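Local atomic coordinates of glucose-6-phosphate isomerase (Chlamydia trachomatis D/UW-3/CX, PDB entry 6OTU), a protein that catalyses the reversible isomerization of glucose-6-phosphate to fructose-6-phosphate. Residues L80-Q88 and I300-K308. Residues are numbered along the deposited sequence; the frame is centred on the assembly and turned at random.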
ATOM      1  N   LEU A  80      -7.484 -26.699  15.128  1.00 35.84           N
ATOM      2  CA  LEU A  80      -6.682 -25.482  15.066  1.00 34.64           C
ATOM      3  C   LEU A  80      -5.982 -25.200  16.395  1.00 39.84           C
ATOM      4  O   LEU A  80      -4.820 -24.784  16.413  1.00 36.53           O
ATOM      5  CB  LEU A  80      -7.571 -24.301  14.654  1.00 30.13           C
ATOM      6  CG  LEU A  80      -8.263 -24.423  13.285  1.00 32.53           C
ATOM      7  CD1 LEU A  80      -8.842 -23.093  12.838  1.00 36.27           C
ATOM      8  CD2 LEU A  80      -7.325 -24.965  12.225  1.00 28.16           C
ATOM      9  N   ILE A  81      -6.669 -25.407  17.517  1.00 30.69           N
ATOM     10  CA  ILE A  81      -6.045 -25.168  18.818  1.00 38.89           C
ATOM     11  C   ILE A  81      -4.889 -26.143  19.060  1.00 41.39           C
ATOM     12  O   ILE A  81      -3.833 -25.759  19.584  1.00 38.92           O
ATOM     13  CB  ILE A  81      -7.100 -25.248  19.943  1.00 32.08           C
ATOM     14  CG1 ILE A  81      -8.109 -24.091  19.826  1.00 31.43           C
ATOM     15  CG2 ILE A  81      -6.421 -25.288  21.321  1.00 33.04           C
ATOM     16  CD1 ILE A  81      -7.527 -22.701  20.072  1.00 30.91           C
ATOM     17  N   LYS A  82      -5.071 -27.421  18.702  1.00 41.84           N
ATOM     18  CA  LYS A  82      -3.995 -28.387  18.892  1.00 37.28           C
ATOM     19  C   LYS A  82      -2.786 -28.016  18.044  1.00 41.34           C
ATOM     20  O   LYS A  82      -1.643 -28.122  18.499  1.00 33.49           O
ATOM     21  CB  LYS A  82      -4.472 -29.804  18.567  1.00 36.65           C
ATOM     22  N   GLN A  83      -3.018 -27.538  16.822  1.00 36.76           N
ATOM     23  CA  GLN A  83      -1.894 -27.139  15.985  1.00 41.24           C
ATOM     24  C   GLN A  83      -1.193 -25.902  16.545  1.00 44.81           C
ATOM     25  O   GLN A  83       0.033 -25.790  16.460  1.00 41.66           O
ATOM     26  CB  GLN A  83      -2.367 -26.902  14.548  1.00 34.78           C
ATOM     27  CG  GLN A  83      -2.894 -28.169  13.846  1.00 31.09           C
ATOM     28  CD  GLN A  83      -3.199 -27.913  12.373  1.00 42.38           C
ATOM     29  OE1 GLN A  83      -2.299 -27.608  11.586  1.00 32.10           O
ATOM     30  NE2 GLN A  83      -4.478 -28.016  12.000  1.00 38.21           N
ATOM     31  N   MET A  84      -1.950 -24.965  17.126  1.00 48.21           N
ATOM     32  CA  MET A  84      -1.326 -23.795  17.741  1.00 42.81           C
ATOM     33  C   MET A  84      -0.440 -24.205  18.912  1.00 40.81           C
ATOM     34  O   MET A  84       0.687 -23.715  19.047  1.00 43.48           O
ATOM     35  CB  MET A  84      -2.395 -22.797  18.195  1.00 35.54           C
ATOM     36  CG  MET A  84      -1.870 -21.541  18.899  1.00 34.17           C
ATOM     37  SD  MET A  84      -0.661 -20.551  17.956  1.00 31.39           S
ATOM     38  CE  MET A  84      -1.638 -19.796  16.628  1.00 29.61           C
ATOM     39  N   GLU A  85      -0.926 -25.118  19.756  1.00 37.95           N
ATOM     40  CA  GLU A  85      -0.090 -25.638  20.831  1.00 40.83           C
ATOM     41  C   GLU A  85       1.177 -26.258  20.270  1.00 43.14           C
ATOM     42  O   GLU A  85       2.289 -25.919  20.692  1.00 42.38           O
ATOM     43  CB  GLU A  85      -0.847 -26.681  21.643  1.00 41.40           C
ATOM     44  CG  GLU A  85      -1.876 -26.141  22.572  1.00 58.14           C
ATOM     45  CD  GLU A  85      -2.430 -27.231  23.461  1.00 75.33           C
ATOM     46  OE1 GLU A  85      -1.621 -27.866  24.183  1.00 80.48           O
ATOM     47  OE2 GLU A  85      -3.664 -27.462  23.420  1.00 75.69           O
ATOM     48  N   CYS A  86       1.014 -27.175  19.311  1.00 38.75           N
ATOM     49  CA  CYS A  86       2.150 -27.857  18.701  1.00 41.94           C
ATOM     50  C   CYS A  86       3.184 -26.851  18.210  1.00 41.56           C
ATOM     51  O   CYS A  86       4.380 -26.988  18.494  1.00 37.56           O
ATOM     52  CB  CYS A  86       1.660 -28.765  17.561  1.00 38.49           C
ATOM     53  SG  CYS A  86       1.100 -30.431  18.148  1.00 48.73           S
ATOM     54  N   MET A  87       2.727 -25.804  17.510  1.00 32.33           N
ATOM     55  CA  MET A  87       3.625 -24.748  17.048  1.00 40.92           C
ATOM     56  C   MET A  87       4.355 -24.105  18.220  1.00 47.10           C
ATOM     57  O   MET A  87       5.595 -24.008  18.225  1.00 32.68           O
ATOM     58  CB  MET A  87       2.830 -23.694  16.271  1.00 30.57           C
ATOM     59  CG  MET A  87       3.687 -22.663  15.565  1.00 34.20           C
ATOM     60  SD  MET A  87       2.773 -21.244  14.877  1.00 34.74           S
ATOM     61  CE  MET A  87       2.550 -20.230  16.352  1.00 33.22           C
ATOM     62  N   GLN A  88       3.596 -23.682  19.244  1.00 33.15           N
ATOM     63  CA  GLN A  88       4.204 -22.972  20.363  1.00 37.63           C
ATOM     64  C   GLN A  88       5.075 -23.884  21.219  1.00 41.95           C
ATOM     65  O   GLN A  88       6.005 -23.403  21.880  1.00 41.47           O
ATOM     66  CB  GLN A  88       3.124 -22.321  21.228  1.00 38.92           C
ATOM     67  CG  GLN A  88       2.392 -21.150  20.560  1.00 36.17           C
ATOM     68  CD  GLN A  88       1.538 -20.378  21.552  1.00 38.38           C
ATOM     69  OE1 GLN A  88       1.942 -20.152  22.697  1.00 34.69           O
ATOM     70  NE2 GLN A  88       0.347 -19.990  21.125  1.00 35.54           N
ATOM     71  N   ILE A 300      -0.874 -12.248  23.975  1.00 38.05           N
ATOM     72  CA  ILE A 300      -1.740 -12.764  22.914  1.00 42.37           C
ATOM     73  C   ILE A 300      -1.389 -14.217  22.589  1.00 42.81           C
ATOM     74  O   ILE A 300      -2.287 -15.039  22.352  1.00 40.24           O
ATOM     75  CB  ILE A 300      -1.684 -11.860  21.655  1.00 35.12           C
ATOM     76  CG1 ILE A 300      -2.437 -10.532  21.877  1.00 30.71           C
ATOM     77  CG2 ILE A 300      -2.287 -12.562  20.447  1.00 32.83           C
ATOM     78  CD1 ILE A 300      -3.907 -10.682  22.270  1.00 38.07           C
ATOM     79  N   ASP A 301      -0.091 -14.556  22.567  1.00 31.33           N
ATOM     80  CA  ASP A 301       0.311 -15.959  22.473  1.00 31.56           C
ATOM     81  C   ASP A 301      -0.472 -16.825  23.454  1.00 35.28           C
ATOM     82  O   ASP A 301      -0.974 -17.893  23.094  1.00 35.37           O
ATOM     83  CB  ASP A 301       1.810 -16.117  22.740  1.00 31.65           C
ATOM     84  CG  ASP A 301       2.680 -15.384  21.724  1.00 42.58           C
ATOM     85  OD1 ASP A 301       2.159 -14.952  20.670  1.00 41.14           O
ATOM     86  OD2 ASP A 301       3.888 -15.221  22.006  1.00 34.36           O
ATOM     87  N   ALA A 302      -0.572 -16.388  24.713  1.00 32.41           N
ATOM     88  CA  ALA A 302      -1.309 -17.191  25.681  1.00 34.09           C
ATOM     89  C   ALA A 302      -2.803 -17.186  25.372  1.00 35.45           C
ATOM     90  O   ALA A 302      -3.472 -18.218  25.491  1.00 39.72           O
ATOM     91  CB  ALA A 302      -1.039 -16.686  27.097  1.00 33.38           C
ATOM     92  N   HIS A 303      -3.331 -16.040  24.940  1.00 32.63           N
ATOM     93  CA  HIS A 303      -4.765 -15.921  24.700  1.00 41.46           C
ATOM     94  C   HIS A 303      -5.211 -16.752  23.502  1.00 39.87           C
ATOM     95  O   HIS A 303      -6.358 -17.217  23.473  1.00 38.08           O
ATOM     96  CB  HIS A 303      -5.127 -14.446  24.517  1.00 38.70           C
ATOM     97  CG  HIS A 303      -6.470 -14.212  23.889  1.00 34.97           C
ATOM     98  ND1 HIS A 303      -7.646 -14.235  24.609  1.00 34.94           N
ATOM     99  CD2 HIS A 303      -6.815 -13.918  22.614  1.00 31.85           C
ATOM    100  CE1 HIS A 303      -8.658 -13.987  23.796  1.00 39.95           C
ATOM    101  NE2 HIS A 303      -8.181 -13.797  22.579  1.00 34.91           N
ATOM    102  N   ALA A 304      -4.318 -16.963  22.520  1.00 34.97           N
ATOM    103  CA  ALA A 304      -4.649 -17.682  21.289  1.00 36.48           C
ATOM    104  C   ALA A 304      -4.900 -19.174  21.500  1.00 43.93           C
ATOM    105  O   ALA A 304      -5.308 -19.847  20.541  1.00 38.64           O
ATOM    106  CB  ALA A 304      -3.539 -17.510  20.253  1.00 31.44           C
ATOM    107  N   LEU A 305      -4.651 -19.702  22.708  1.00 32.89           N
ATOM    108  CA  LEU A 305      -4.971 -21.078  23.070  1.00 37.44           C
ATOM    109  C   LEU A 305      -6.400 -21.247  23.576  1.00 39.11           C
ATOM    110  O   LEU A 305      -6.783 -22.365  23.954  1.00 35.68           O
ATOM    111  CB  LEU A 305      -4.008 -21.599  24.152  1.00 33.90           C
ATOM    112  CG  LEU A 305      -2.550 -21.940  23.829  1.00 43.29           C
ATOM    113  CD1 LEU A 305      -2.403 -22.614  22.464  1.00 38.94           C
ATOM    114  CD2 LEU A 305      -1.682 -20.709  23.920  1.00 53.35           C
ATOM    115  N   THR A 306      -7.177 -20.170  23.616  1.00 33.68           N
ATOM    116  CA  THR A 306      -8.555 -20.228  24.081  1.00 42.07           C
ATOM    117  C   THR A 306      -9.404 -21.039  23.108  1.00 40.25           C
ATOM    118  O   THR A 306      -9.508 -20.674  21.936  1.00 33.64           O
ATOM    119  CB  THR A 306      -9.111 -18.813  24.233  1.00 47.97           C
ATOM    120  OG1 THR A 306      -8.310 -18.089  25.177  1.00 43.24           O
ATOM    121  CG2 THR A 306     -10.574 -18.834  24.690  1.00 34.35           C
ATOM    122  N   PRO A 307     -10.052 -22.114  23.553  1.00 44.21           N
ATOM    123  CA  PRO A 307     -10.656 -23.051  22.589  1.00 41.05           C
ATOM    124  C   PRO A 307     -11.929 -22.555  21.923  1.00 42.02           C
ATOM    125  O   PRO A 307     -12.172 -22.940  20.774  1.00 45.98           O
ATOM    126  CB  PRO A 307     -10.924 -24.302  23.434  1.00 39.62           C
ATOM    127  CG  PRO A 307     -10.176 -24.085  24.722  1.00 36.89           C
ATOM    128  CD  PRO A 307     -10.070 -22.625  24.931  1.00 36.14           C
ATOM    129  N   LYS A 308     -12.760 -21.752  22.593  1.00 45.01           N
ATOM    130  CA  LYS A 308     -13.974 -21.232  21.963  1.00 42.43           C
ATOM    131  C   LYS A 308     -13.608 -20.108  20.997  1.00 36.91           C
ATOM    132  O   LYS A 308     -13.051 -19.081  21.411  1.00 34.07           O
ATOM    133  CB  LYS A 308     -14.980 -20.744  23.010  1.00 35.35           C
TER
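Leu305 reaches across to helix 80-89 and sets its two methyls against Met84, Glu85 and Gln88. Leu305 CD1 touches the CG atoms of both Glu85 (3.6 Å) and Met84 (3.8 Å), with the methionine chain crossing the leucine at about a right angle. Leu305 CD2 meets the amide of Gln88, which comes from the opposite direction and brings Gln88 NE2 to 3.5 Å from that methyl. Gln88 NE2 also donates to the main-chain O of Asp301 (3.2 Å, N-H...O 159°). This acceptor lies close to the amide plane, whereas the donor is tilted 31° from the plane of the carbonyl. A weak second bond runs from Gln88 NE2 to Met84 SD one turn back (3.4 Å); CG is anti to the backbone N of Met84, and the bend at chi2 (56°) turns SD toward the amide. At the other end of the contact Ile81 points into the chain leaving helix 287-303. Ile81 CD1 lies 3.4 Å from Thr306 O and 3.6 Å from Ala304 O, two carbonyls that accept from Asn312 ND2, while Ile81 CG1 rests against the CA of Pro307. A type I turn from His303 to Thr306 carries Leu305, and His303 O takes both the backbone N and OG1 of Thr306. The Asp301 carboxylate serves other partners, His478 and Arg112. The contact thus joins helix 80-89 to the turn that follows helix 287-303, away from the sugar phosphate site: aliphatic groups pack on one another, on main-chain carbonyls and on an amide, whose rotation one hydrogen bond and one weak N-H...S contact probably limit.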